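Aminoglycoside phosphotransferase (Alicyclobacillus acidocaldarius subsp. acidocaldarius, PDB 4PDY) probably acts as a phosphotransferase of the aminoglycoside kinase family, whose members share a protein-kinase-like fold. Local coordinates at residues 195-205 with 293-302; 264-274 with 327-338. One frame throughout, in Å; residues are numbered along the deposited sequence.

Contact 1 of 2, residues 195-205 with 293-302; sequences DAAESLALFED and RAVEAILRFP
Charged groups join Asp195 and Glu198 to Arg300 along one edge of this antiparallel helix pair. NH2 of Arg300 donates to OD1 of Asp195 (3.0 Å, 153° at the hydrogen), the oxygen lying near the guanidinium plane although the nitrogen comes from above the carboxylate plane. Glu198 instead rests OE1 over the centre of a guanidinium face, 3.2 Å from NE of Arg300, so this salt bridge is one of charge alone. The two acids thus meet the arginine at an edge and on a face, while the other carboxylate oxygen of Asp195 pairs with Arg335. At the far end Asp205 OD2 makes a weakly directed salt bridge, 2.8 Å, to Arg293 NH1, and Leu202 CD2 lies over one face of that guanidinium.

A single hydrogen bond ties the middle: Ser199 turns OG anti to its own N (chi1 169°) and gives its proton to the carbonyl O of Ala297 at 2.6 Å.

The apolar contacts centre on small residues, an example of how they bring helices together: the axes approach to 8.0 Å, and the CA atoms of Ser199 and Ala297 to 4.6 Å. Ala297 CB sits squarely over the Phe203 ring, 3.6 Å from its centroid, in a CH-pi contact, and also touches Leu202 CB. Ile298 CG1 meets the same ring at its edge, and Ala196 CB packs on Phe301 and Pro302.

Helix 189-203 also touches helix 154-173, through Ala196 and Phe203, whereas helix 289-300 is backed by helix 252-266 and meets helix 319-347 through Glu296 and Arg300.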
loop_
_atom_site.group_PDB
_atom_site.type_symbol
_atom_site.label_atom_id
_atom_site.label_comp_id
_atom_site.label_asym_id
_atom_site.label_seq_id
_atom_site.Cartn_x
_atom_site.Cartn_y
_atom_site.Cartn_z
ATOM N N ASP A 195 6.847 -21.579 5.346
ATOM C CA ASP A 195 6.873 -20.323 4.622
ATOM C C ASP A 195 7.587 -19.205 5.390
ATOM O O ASP A 195 8.358 -18.439 4.813
ATOM C CB ASP A 195 5.445 -19.859 4.312
ATOM C CG ASP A 195 4.800 -20.573 3.130
ATOM O OD1 ASP A 195 5.494 -21.259 2.355
ATOM O OD2 ASP A 195 3.561 -20.407 2.972
ATOM N N ALA A 196 7.310 -19.082 6.692
ATOM C CA ALA A 196 7.980 -18.069 7.500
ATOM C C ALA A 196 9.498 -18.300 7.512
ATOM O O ALA A 196 10.263 -17.349 7.372
ATOM C CB ALA A 196 7.445 -18.060 8.922
ATOM N N ALA A 197 9.920 -19.556 7.696
ATOM C CA ALA A 197 11.343 -19.886 7.703
ATOM C C ALA A 197 12.005 -19.569 6.370
ATOM O O ALA A 197 13.104 -19.019 6.343
ATOM C CB ALA A 197 11.539 -21.346 8.086
ATOM N N GLU A 198 11.324 -19.879 5.257
ATOM C CA GLU A 198 11.882 -19.605 3.929
ATOM C C GLU A 198 11.992 -18.110 3.699
ATOM O O GLU A 198 12.967 -17.639 3.129
ATOM C CB GLU A 198 11.050 -20.263 2.824
ATOM C CG GLU A 198 11.142 -21.786 2.830
ATOM C CD GLU A 198 10.267 -22.459 1.785
ATOM O OE1 GLU A 198 9.662 -21.749 0.979
ATOM O OE2 GLU A 198 10.197 -23.707 1.752
ATOM N N SER A 199 10.988 -17.363 4.170
ATOM C CA SER A 199 11.025 -15.907 4.045
ATOM C C SER A 199 12.183 -15.275 4.821
ATOM O O SER A 199 12.956 -14.485 4.276
ATOM C CB SER A 199 9.691 -15.308 4.513
ATOM O OG SER A 199 9.779 -13.896 4.636
ATOM N N LEU A 200 12.309 -15.642 6.092
ATOM C CA LEU A 200 13.376 -15.086 6.914
ATOM C C LEU A 200 14.752 -15.485 6.372
ATOM O O LEU A 200 15.651 -14.672 6.402
ATOM C CB LEU A 200 13.215 -15.496 8.373
ATOM C CG LEU A 200 11.950 -14.965 9.073
ATOM C CD1 LEU A 200 11.846 -15.543 10.474
ATOM C CD2 LEU A 200 11.954 -13.454 9.140
ATOM N N ALA A 201 14.884 -16.696 5.821
ATOM C CA ALA A 201 16.155 -17.104 5.188
ATOM C C ALA A 201 16.489 -16.198 3.998
ATOM O O ALA A 201 17.637 -15.797 3.790
ATOM C CB ALA A 201 16.123 -18.570 4.758
ATOM N N LEU A 202 15.466 -15.835 3.218
ATOM C CA LEU A 202 15.693 -14.926 2.094
ATOM C C LEU A 202 16.110 -13.544 2.555
ATOM O O LEU A 202 17.008 -12.939 1.975
ATOM C CB LEU A 202 14.461 -14.809 1.196
ATOM C CG LEU A 202 14.258 -15.964 0.216
ATOM C CD1 LEU A 202 12.860 -15.874 -0.365
ATOM C CD2 LEU A 202 15.293 -15.941 -0.892
ATOM N N PHE A 203 15.486 -13.047 3.615
ATOM C CA PHE A 203 15.885 -11.755 4.177
ATOM C C PHE A 203 17.334 -11.742 4.690
ATOM O O PHE A 203 17.943 -10.686 4.729
ATOM C CB PHE A 203 14.941 -11.317 5.303
ATOM C CG PHE A 203 13.603 -10.782 4.829
ATOM C CD1 PHE A 203 13.512 -9.636 4.034
ATOM C CD2 PHE A 203 12.442 -11.407 5.225
ATOM C CE1 PHE A 203 12.275 -9.146 3.626
ATOM C CE2 PHE A 203 11.207 -10.922 4.815
ATOM C CZ PHE A 203 11.132 -9.796 4.021
ATOM N N GLU A 204 17.853 -12.913 5.075
ATOM C CA GLU A 204 19.243 -13.087 5.562
ATOM C C GLU A 204 20.258 -13.326 4.441
ATOM O O GLU A 204 21.458 -13.346 4.698
ATOM C CB GLU A 204 19.274 -14.223 6.587
ATOM C CG GLU A 204 18.476 -13.879 7.835
ATOM C CD GLU A 204 18.489 -14.963 8.884
ATOM O OE1 GLU A 204 18.696 -16.143 8.534
ATOM O OE2 GLU A 204 18.275 -14.633 10.071
ATOM N N ASP A 205 19.792 -13.475 3.207
ATOM C CA ASP A 205 20.677 -13.667 2.076
ATOM C C ASP A 205 21.391 -12.370 1.720
ATOM O O ASP A 205 20.794 -11.288 1.664
ATOM C CB ASP A 205 19.924 -14.212 0.847
ATOM C CG ASP A 205 19.544 -15.693 0.982
ATOM O OD1 ASP A 205 20.205 -16.427 1.763
ATOM O OD2 ASP A 205 18.585 -16.136 0.291
ATOM N N ARG A 293 14.400 -11.173 -5.583
ATOM C CA ARG A 293 14.539 -11.993 -4.371
ATOM C C ARG A 293 14.003 -11.284 -3.130
ATOM O O ARG A 293 13.426 -11.925 -2.259
ATOM C CB ARG A 293 15.986 -12.444 -4.184
ATOM C CG ARG A 293 16.491 -13.186 -5.402
ATOM C CD ARG A 293 16.981 -14.574 -5.125
ATOM N NE ARG A 293 18.000 -14.607 -4.091
ATOM C CZ ARG A 293 18.189 -15.631 -3.268
ATOM N NH1 ARG A 293 19.134 -15.554 -2.348
ATOM N NH2 ARG A 293 17.444 -16.733 -3.362
ATOM N N ALA A 294 14.209 -9.971 -3.044
ATOM C CA ALA A 294 13.612 -9.190 -1.958
ATOM C C ALA A 294 12.076 -9.260 -1.995
ATOM O O ALA A 294 11.430 -9.416 -0.968
ATOM C CB ALA A 294 14.071 -7.750 -2.019
ATOM N N VAL A 295 11.501 -9.138 -3.193
ATOM C CA VAL A 295 10.059 -9.270 -3.364
ATOM C C VAL A 295 9.617 -10.682 -2.950
ATOM O O VAL A 295 8.631 -10.835 -2.246
ATOM C CB VAL A 295 9.649 -8.959 -4.820
ATOM C CG1 VAL A 295 8.210 -9.371 -5.063
ATOM C CG2 VAL A 295 9.835 -7.485 -5.134
ATOM N N GLU A 296 10.371 -11.718 -3.356
ATOM C CA GLU A 296 10.021 -13.059 -2.940
ATOM C C GLU A 296 10.050 -13.231 -1.414
ATOM O O GLU A 296 9.205 -13.931 -0.849
ATOM C CB GLU A 296 10.991 -14.072 -3.535
ATOM C CG GLU A 296 10.867 -14.258 -5.037
ATOM C CD GLU A 296 11.834 -15.311 -5.536
ATOM O OE1 GLU A 296 13.061 -15.049 -5.582
ATOM O OE2 GLU A 296 11.352 -16.409 -5.860
ATOM N N ALA A 297 11.036 -12.623 -0.756
ATOM C CA ALA A 297 11.127 -12.713 0.700
ATOM C C ALA A 297 9.849 -12.197 1.360
ATOM O O ALA A 297 9.286 -12.806 2.288
ATOM C CB ALA A 297 12.319 -11.916 1.217
ATOM N N ILE A 298 9.370 -11.071 0.839
ATOM C CA ILE A 298 8.176 -10.469 1.390
ATOM C C ILE A 298 6.949 -11.344 1.081
ATOM O O ILE A 298 6.171 -11.655 1.978
ATOM C CB ILE A 298 7.985 -9.035 0.851
ATOM C CG1 ILE A 298 9.083 -8.108 1.358
ATOM C CG2 ILE A 298 6.633 -8.462 1.273
ATOM C CD1 ILE A 298 9.293 -6.887 0.504
ATOM N N LEU A 299 6.756 -11.708 -0.191
ATOM C CA LEU A 299 5.603 -12.527 -0.561
ATOM C C LEU A 299 5.540 -13.905 0.065
ATOM O O LEU A 299 4.457 -14.417 0.345
ATOM C CB LEU A 299 5.537 -12.744 -2.046
ATOM C CG LEU A 299 5.253 -11.554 -2.903
ATOM C CD1 LEU A 299 5.210 -11.983 -4.357
ATOM C CD2 LEU A 299 3.927 -10.940 -2.476
ATOM N N ARG A 300 6.706 -14.508 0.308
ATOM C CA ARG A 300 6.729 -15.840 0.870
ATOM C C ARG A 300 6.211 -15.850 2.304
ATOM O O ARG A 300 5.657 -16.850 2.759
ATOM C CB ARG A 300 8.170 -16.380 0.831
ATOM C CG ARG A 300 8.430 -17.714 1.527
ATOM C CD ARG A 300 7.612 -18.870 1.006
ATOM N NE ARG A 300 8.040 -19.291 -0.315
ATOM C CZ ARG A 300 7.495 -20.296 -0.999
ATOM N NH1 ARG A 300 7.995 -20.612 -2.185
ATOM N NH2 ARG A 300 6.477 -20.998 -0.492
ATOM N N PHE A 301 6.412 -14.757 3.029
ATOM C CA PHE A 301 5.968 -14.724 4.428
ATOM C C PHE A 301 4.441 -14.863 4.485
ATOM O O PHE A 301 3.758 -14.205 3.688
ATOM C CB PHE A 301 6.327 -13.419 5.114
ATOM C CG PHE A 301 6.181 -13.499 6.590
ATOM C CD1 PHE A 301 7.237 -13.952 7.391
ATOM C CD2 PHE A 301 4.967 -13.181 7.184
ATOM C CE1 PHE A 301 7.079 -14.055 8.752
ATOM C CE2 PHE A 301 4.805 -13.291 8.550
ATOM C CZ PHE A 301 5.859 -13.727 9.340
ATOM N N PRO A 302 3.905 -15.674 5.407
ATOM C CA PRO A 302 2.446 -15.835 5.544
ATOM C C PRO A 302 1.797 -14.652 6.290
ATOM O O PRO A 302 1.340 -14.762 7.428
ATOM C CB PRO A 302 2.313 -17.162 6.294
ATOM C CG PRO A 302 3.521 -17.196 7.175
ATOM C CD PRO A 302 4.629 -16.531 6.378
#

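Contact 2 of 2, residues 264-274 with 327-338; sequences LERGNWDGHLA and QYAVQAEKRQAF. With SCN (thiocyanate ion), chain C.
The carbonyl O of Lys334, which lies close to Trp269 CB, is held by two donors: the backbone N of Phe338, as the helix requires, and a water at 2.7 Å. That water gives its other proton to Trp269 O, 3.1 Å away, and so ties the turn to the helix through backbone atoms.

Trp269 is the centre of the packing. Its indole is sandwiched between Leu264 CB on one face and the side chain of Arg335 on the other. The arginine runs alongside: CG is anti to the backbone N (chi1 174°) and the chain stays extended to NE, while CB lies 3.5 Å from the centroid of the five-membered ring, almost on its normal. This course carries NE to the nitrogen of a thiocyanate, probably from the crystallisation liquor, in a weak bond of 3.2 Å; the thiocyanate N also lies at the indole edge, in its plane. NH1 of Arg335 is salt-bridged to Asp195.

Phe338 fills the next position. Its CD2 touches Trp269 CE3 at 3.7 Å with the ring planes 44° apart, neither stacked nor edge-to-face, and its CZ presses on Ala274 CB at 3.4 Å, with Leu264 CD1 close by. With an alanine in place of Trp269, a gap would probably open between Leu264 and Arg335, leaving the arginine's methylene groups without their aromatic support and taking one of Phe338's neighbours away.

The tryptophan is presented by a type I' turn, Gly267 to Asp270, followed by a helix N-capped by Asp270. Here a tight turn linking helix 252-266 to helix 271-284 docks on a long helix in the mainly helical part of what is probably a kinase-like phosphotransferase.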
loop_
_atom_site.group_PDB
_atom_site.type_symbol
_atom_site.label_atom_id
_atom_site.label_comp_id
_atom_site.label_asym_id
_atom_site.label_seq_id
_atom_site.Cartn_x
_atom_site.Cartn_y
_atom_site.Cartn_z
ATOM N N LEU A 264 -2.496 -10.607 -6.062
ATOM C CA LEU A 264 -2.483 -12.056 -6.127
ATOM C C LEU A 264 -3.456 -12.702 -5.146
ATOM O O LEU A 264 -4.058 -13.720 -5.454
ATOM C CB LEU A 264 -1.077 -12.609 -5.928
ATOM C CG LEU A 264 -0.119 -12.269 -7.071
ATOM C CD1 LEU A 264 1.327 -12.466 -6.626
ATOM C CD2 LEU A 264 -0.379 -13.092 -8.333
ATOM N N GLU A 265 -3.589 -12.152 -3.939
ATOM C CA GLU A 265 -4.483 -12.766 -2.942
ATOM C C GLU A 265 -5.936 -12.687 -3.385
ATOM O O GLU A 265 -6.735 -13.560 -3.060
ATOM C CB GLU A 265 -4.348 -12.103 -1.566
ATOM C CG GLU A 265 -5.254 -12.722 -0.505
ATOM C CD GLU A 265 -6.719 -12.355 -0.674
ATOM O OE1 GLU A 265 -7.008 -11.240 -1.162
ATOM O OE2 GLU A 265 -7.591 -13.177 -0.314
ATOM N N ARG A 266 -6.263 -11.636 -4.130
ATOM C CA ARG A 266 -7.631 -11.415 -4.605
ATOM C C ARG A 266 -7.893 -11.992 -6.016
ATOM O O ARG A 266 -9.052 -12.207 -6.383
ATOM C CB ARG A 266 -7.959 -9.915 -4.541
ATOM C CG ARG A 266 -8.271 -9.428 -3.128
ATOM C CD ARG A 266 -7.961 -7.951 -2.906
ATOM N NE ARG A 266 -8.590 -7.061 -3.873
ATOM C CZ ARG A 266 -8.306 -5.766 -3.989
ATOM N NH1 ARG A 266 -8.933 -5.031 -4.904
ATOM N NH2 ARG A 266 -7.401 -5.202 -3.195
ATOM N N GLY A 267 -6.838 -12.237 -6.796
ATOM C CA GLY A 267 -6.949 -12.992 -8.057
ATOM C C GLY A 267 -6.507 -14.446 -7.995
ATOM O O GLY A 267 -6.124 -15.024 -9.012
ATOM N N ASN A 268 -6.562 -15.045 -6.806
ATOM C CA ASN A 268 -6.118 -16.422 -6.581
ATOM C C ASN A 268 -4.850 -16.802 -7.316
ATOM O O ASN A 268 -4.747 -17.829 -7.988
ATOM C CB ASN A 268 -7.210 -17.456 -6.823
ATOM C CG ASN A 268 -6.887 -18.789 -6.145
ATOM O OD1 ASN A 268 -6.009 -18.863 -5.277
ATOM N ND2 ASN A 268 -7.531 -19.824 -6.558
ATOM N N TRP A 269 -3.869 -15.934 -7.167
ATOM C CA TRP A 269 -2.494 -16.278 -7.502
ATOM C C TRP A 269 -2.324 -16.529 -9.000
ATOM O O TRP A 269 -1.432 -17.238 -9.425
ATOM C CB TRP A 269 -1.975 -17.419 -6.570
ATOM C CG TRP A 269 -2.012 -16.908 -5.152
ATOM C CD1 TRP A 269 -3.060 -16.968 -4.273
ATOM C CD2 TRP A 269 -0.996 -16.138 -4.501
ATOM N NE1 TRP A 269 -2.759 -16.277 -3.130
ATOM C CE2 TRP A 269 -1.497 -15.757 -3.243
ATOM C CE3 TRP A 269 0.280 -15.710 -4.874
ATOM C CZ2 TRP A 269 -0.760 -15.008 -2.344
ATOM C CZ3 TRP A 269 1.015 -14.972 -3.973
ATOM C CH2 TRP A 269 0.508 -14.635 -2.723
ATOM N N ASP A 270 -3.172 -15.861 -9.791
ATOM C CA ASP A 270 -3.043 -15.824 -11.256
ATOM C C ASP A 270 -1.795 -15.023 -11.636
ATOM O O ASP A 270 -1.713 -13.807 -11.425
ATOM C CB ASP A 270 -4.294 -15.183 -11.864
ATOM C CG ASP A 270 -4.308 -15.205 -13.390
ATOM O OD1 ASP A 270 -3.265 -15.220 -14.052
ATOM O OD2 ASP A 270 -5.406 -15.218 -13.954
ATOM N N GLY A 271 -0.798 -15.720 -12.182
ATOM C CA GLY A 271 0.469 -15.095 -12.512
ATOM C C GLY A 271 0.417 -14.059 -13.601
ATOM O O GLY A 271 1.352 -13.296 -13.773
ATOM N N HIS A 272 -0.705 -13.962 -14.333
ATOM C CA HIS A 272 -0.833 -12.840 -15.274
ATOM C C HIS A 272 -0.785 -11.508 -14.542
ATOM O O HIS A 272 -0.288 -10.521 -15.079
ATOM C CB HIS A 272 -2.128 -12.870 -16.102
ATOM C CG HIS A 272 -2.217 -13.992 -17.089
ATOM N ND1 HIS A 272 -2.882 -15.168 -16.814
ATOM C CD2 HIS A 272 -1.752 -14.110 -18.356
ATOM C CE1 HIS A 272 -2.804 -15.972 -17.861
ATOM N NE2 HIS A 272 -2.152 -15.341 -18.821
ATOM N N LEU A 273 -1.289 -11.488 -13.307
ATOM C CA LEU A 273 -1.262 -10.278 -12.510
ATOM C C LEU A 273 0.171 -9.935 -12.115
ATOM O O LEU A 273 0.550 -8.764 -12.152
ATOM C CB LEU A 273 -2.125 -10.445 -11.272
ATOM C CG LEU A 273 -3.615 -10.731 -11.546
ATOM C CD1 LEU A 273 -4.316 -11.297 -10.319
ATOM C CD2 LEU A 273 -4.350 -9.496 -12.050
ATOM N N ALA A 274 0.971 -10.956 -11.747
ATOM C CA ALA A 274 2.361 -10.715 -11.368
ATOM C C ALA A 274 3.174 -10.271 -12.570
ATOM O O ALA A 274 3.941 -9.335 -12.489
ATOM C CB ALA A 274 2.970 -11.947 -10.732
ATOM N N GLN A 327 -10.529 -18.546 3.262
ATOM C CA GLN A 327 -10.122 -18.204 1.910
ATOM C C GLN A 327 -8.631 -18.434 1.693
ATOM O O GLN A 327 -8.234 -18.889 0.625
ATOM C CB GLN A 327 -10.477 -16.758 1.551
ATOM C CG GLN A 327 -9.902 -16.321 0.202
ATOM C CD GLN A 327 -10.626 -15.157 -0.440
ATOM O OE1 GLN A 327 -11.860 -15.099 -0.441
ATOM N NE2 GLN A 327 -9.859 -14.232 -1.026
ATOM N N TYR A 328 -7.808 -18.133 2.699
ATOM C CA TYR A 328 -6.376 -18.391 2.570
ATOM C C TYR A 328 -6.133 -19.895 2.384
ATOM O O TYR A 328 -5.339 -20.311 1.546
ATOM C CB TYR A 328 -5.637 -17.897 3.807
ATOM C CG TYR A 328 -4.120 -18.003 3.685
ATOM C CD1 TYR A 328 -3.383 -16.977 3.111
ATOM C CD2 TYR A 328 -3.447 -19.129 4.108
ATOM C CE1 TYR A 328 -2.013 -17.065 2.979
ATOM C CE2 TYR A 328 -2.076 -19.209 3.996
ATOM C CZ TYR A 328 -1.371 -18.174 3.428
ATOM O OH TYR A 328 -0.001 -18.233 3.302
ATOM N N ALA A 329 -6.828 -20.715 3.158
ATOM C CA ALA A 329 -6.686 -22.161 3.062
ATOM C C ALA A 329 -7.097 -22.670 1.678
ATOM O O ALA A 329 -6.427 -23.512 1.088
ATOM C CB ALA A 329 -7.498 -22.844 4.140
ATOM N N VAL A 330 -8.212 -22.150 1.170
ATOM C CA VAL A 330 -8.693 -22.513 -0.176
ATOM C C VAL A 330 -7.638 -22.241 -1.244
ATOM O O VAL A 330 -7.425 -23.054 -2.148
ATOM C CB VAL A 330 -10.008 -21.778 -0.527
ATOM C CG1 VAL A 330 -10.324 -21.872 -2.009
ATOM C CG2 VAL A 330 -11.146 -22.352 0.300
ATOM N N GLN A 331 -6.976 -21.104 -1.121
ATOM C CA GLN A 331 -5.978 -20.668 -2.101
ATOM C C GLN A 331 -4.553 -21.133 -1.842
ATOM O O GLN A 331 -3.653 -20.833 -2.636
ATOM C CB GLN A 331 -5.991 -19.150 -2.168
ATOM C CG GLN A 331 -7.354 -18.631 -2.565
ATOM C CD GLN A 331 -7.351 -17.180 -2.937
ATOM O OE1 GLN A 331 -6.442 -16.401 -2.597
ATOM N NE2 GLN A 331 -8.374 -16.798 -3.663
ATOM N N ALA A 332 -4.345 -21.853 -0.750
ATOM C CA ALA A 332 -2.983 -22.117 -0.295
ATOM C C ALA A 332 -2.152 -22.866 -1.336
ATOM O O ALA A 332 -0.982 -22.533 -1.545
ATOM C CB ALA A 332 -2.995 -22.858 1.030
ATOM N N GLU A 333 -2.727 -23.872 -1.989
ATOM C CA GLU A 333 -1.952 -24.620 -2.978
ATOM C C GLU A 333 -1.650 -23.789 -4.215
ATOM O O GLU A 333 -0.554 -23.863 -4.757
ATOM C CB GLU A 333 -2.618 -25.935 -3.382
ATOM C CG GLU A 333 -1.848 -26.641 -4.491
ATOM C CD GLU A 333 -0.364 -26.757 -4.153
ATOM O OE1 GLU A 333 -0.078 -27.089 -3.000
ATOM O OE2 GLU A 333 0.523 -26.485 -4.995
ATOM N N LYS A 334 -2.617 -22.987 -4.658
ATOM C CA LYS A 334 -2.369 -22.072 -5.778
ATOM C C LYS A 334 -1.275 -21.053 -5.455
ATOM O O LYS A 334 -0.440 -20.736 -6.300
ATOM C CB LYS A 334 -3.655 -21.344 -6.204
ATOM C CG LYS A 334 -4.571 -22.180 -7.063
ATOM C CD LYS A 334 -3.997 -22.429 -8.450
ATOM C CE LYS A 334 -4.147 -21.219 -9.348
ATOM N NZ LYS A 334 -3.780 -21.563 -10.744
ATOM N N ARG A 335 -1.280 -20.559 -4.223
ATOM C CA ARG A 335 -0.240 -19.638 -3.758
ATOM C C ARG A 335 1.143 -20.317 -3.777
ATOM O O ARG A 335 2.123 -19.745 -4.269
ATOM C CB ARG A 335 -0.586 -19.129 -2.354
ATOM C CG ARG A 335 0.499 -18.284 -1.705
ATOM C CD ARG A 335 0.050 -17.741 -0.357
ATOM N NE ARG A 335 1.096 -17.001 0.329
ATOM C CZ ARG A 335 2.109 -17.571 1.003
ATOM N NH1 ARG A 335 2.192 -18.892 1.103
ATOM N NH2 ARG A 335 3.019 -16.806 1.588
ATOM N N GLN A 336 1.208 -21.538 -3.244
ATOM C CA GLN A 336 2.449 -22.326 -3.269
ATOM C C GLN A 336 2.940 -22.515 -4.699
ATOM O O GLN A 336 4.117 -22.326 -4.985
ATOM C CB GLN A 336 2.236 -23.701 -2.624
ATOM C CG GLN A 336 2.073 -23.667 -1.114
ATOM C CD GLN A 336 3.287 -23.109 -0.403
ATOM O OE1 GLN A 336 4.414 -23.541 -0.650
ATOM N NE2 GLN A 336 3.067 -22.176 0.494
ATOM N N ALA A 337 2.028 -22.867 -5.606
ATOM C CA ALA A 337 2.384 -23.094 -7.014
ATOM C C ALA A 337 2.938 -21.835 -7.678
ATOM O O ALA A 337 3.883 -21.868 -8.456
ATOM C CB ALA A 337 1.178 -23.598 -7.792
ATOM N N PHE A 338 2.315 -20.711 -7.384
ATOM C CA PHE A 338 2.774 -19.456 -7.938
ATOM C C PHE A 338 4.164 -19.099 -7.441
ATOM O O PHE A 338 5.034 -18.713 -8.224
ATOM C CB PHE A 338 1.839 -18.277 -7.658
ATOM C CG PHE A 338 2.461 -16.986 -8.063
ATOM C CD1 PHE A 338 2.523 -16.622 -9.402
ATOM C CD2 PHE A 338 3.133 -16.212 -7.136
ATOM C CE1 PHE A 338 3.219 -15.480 -9.779
ATOM C CE2 PHE A 338 3.803 -15.063 -7.509
ATOM C CZ PHE A 338 3.834 -14.691 -8.834
HETATM S S SCN C . -0.005 -13.978 2.921
HETATM C C SCN C . 0.208 -13.924 1.513
HETATM N N SCN C . 0.371 -13.880 0.435
HETATM O O HOH W 1 -0.986 -20.284 -8.896
#

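Contacts 1 and 2 have centres about 17 Å apart, and each centre is about 19 Å from that of the chain. Their segments alternate along the sequence, 195-205, 264-274, 293-302 and 327-338, so the chain passes from contact 1 to contact 2, back to 1 and again to 2. Helices 271-284 and 289-300 are consecutive, and helix 319-347 follows later. Arg335 joins the two sites directly: its NH1 reaches Asp195 OD2 at 2.8 Å, and its NH2 probably bonds to Arg300 O. Both contacts lie within the helical part of the molecule, and no residue of the histidine pocket belongs to either; together they unite helices distant in sequence.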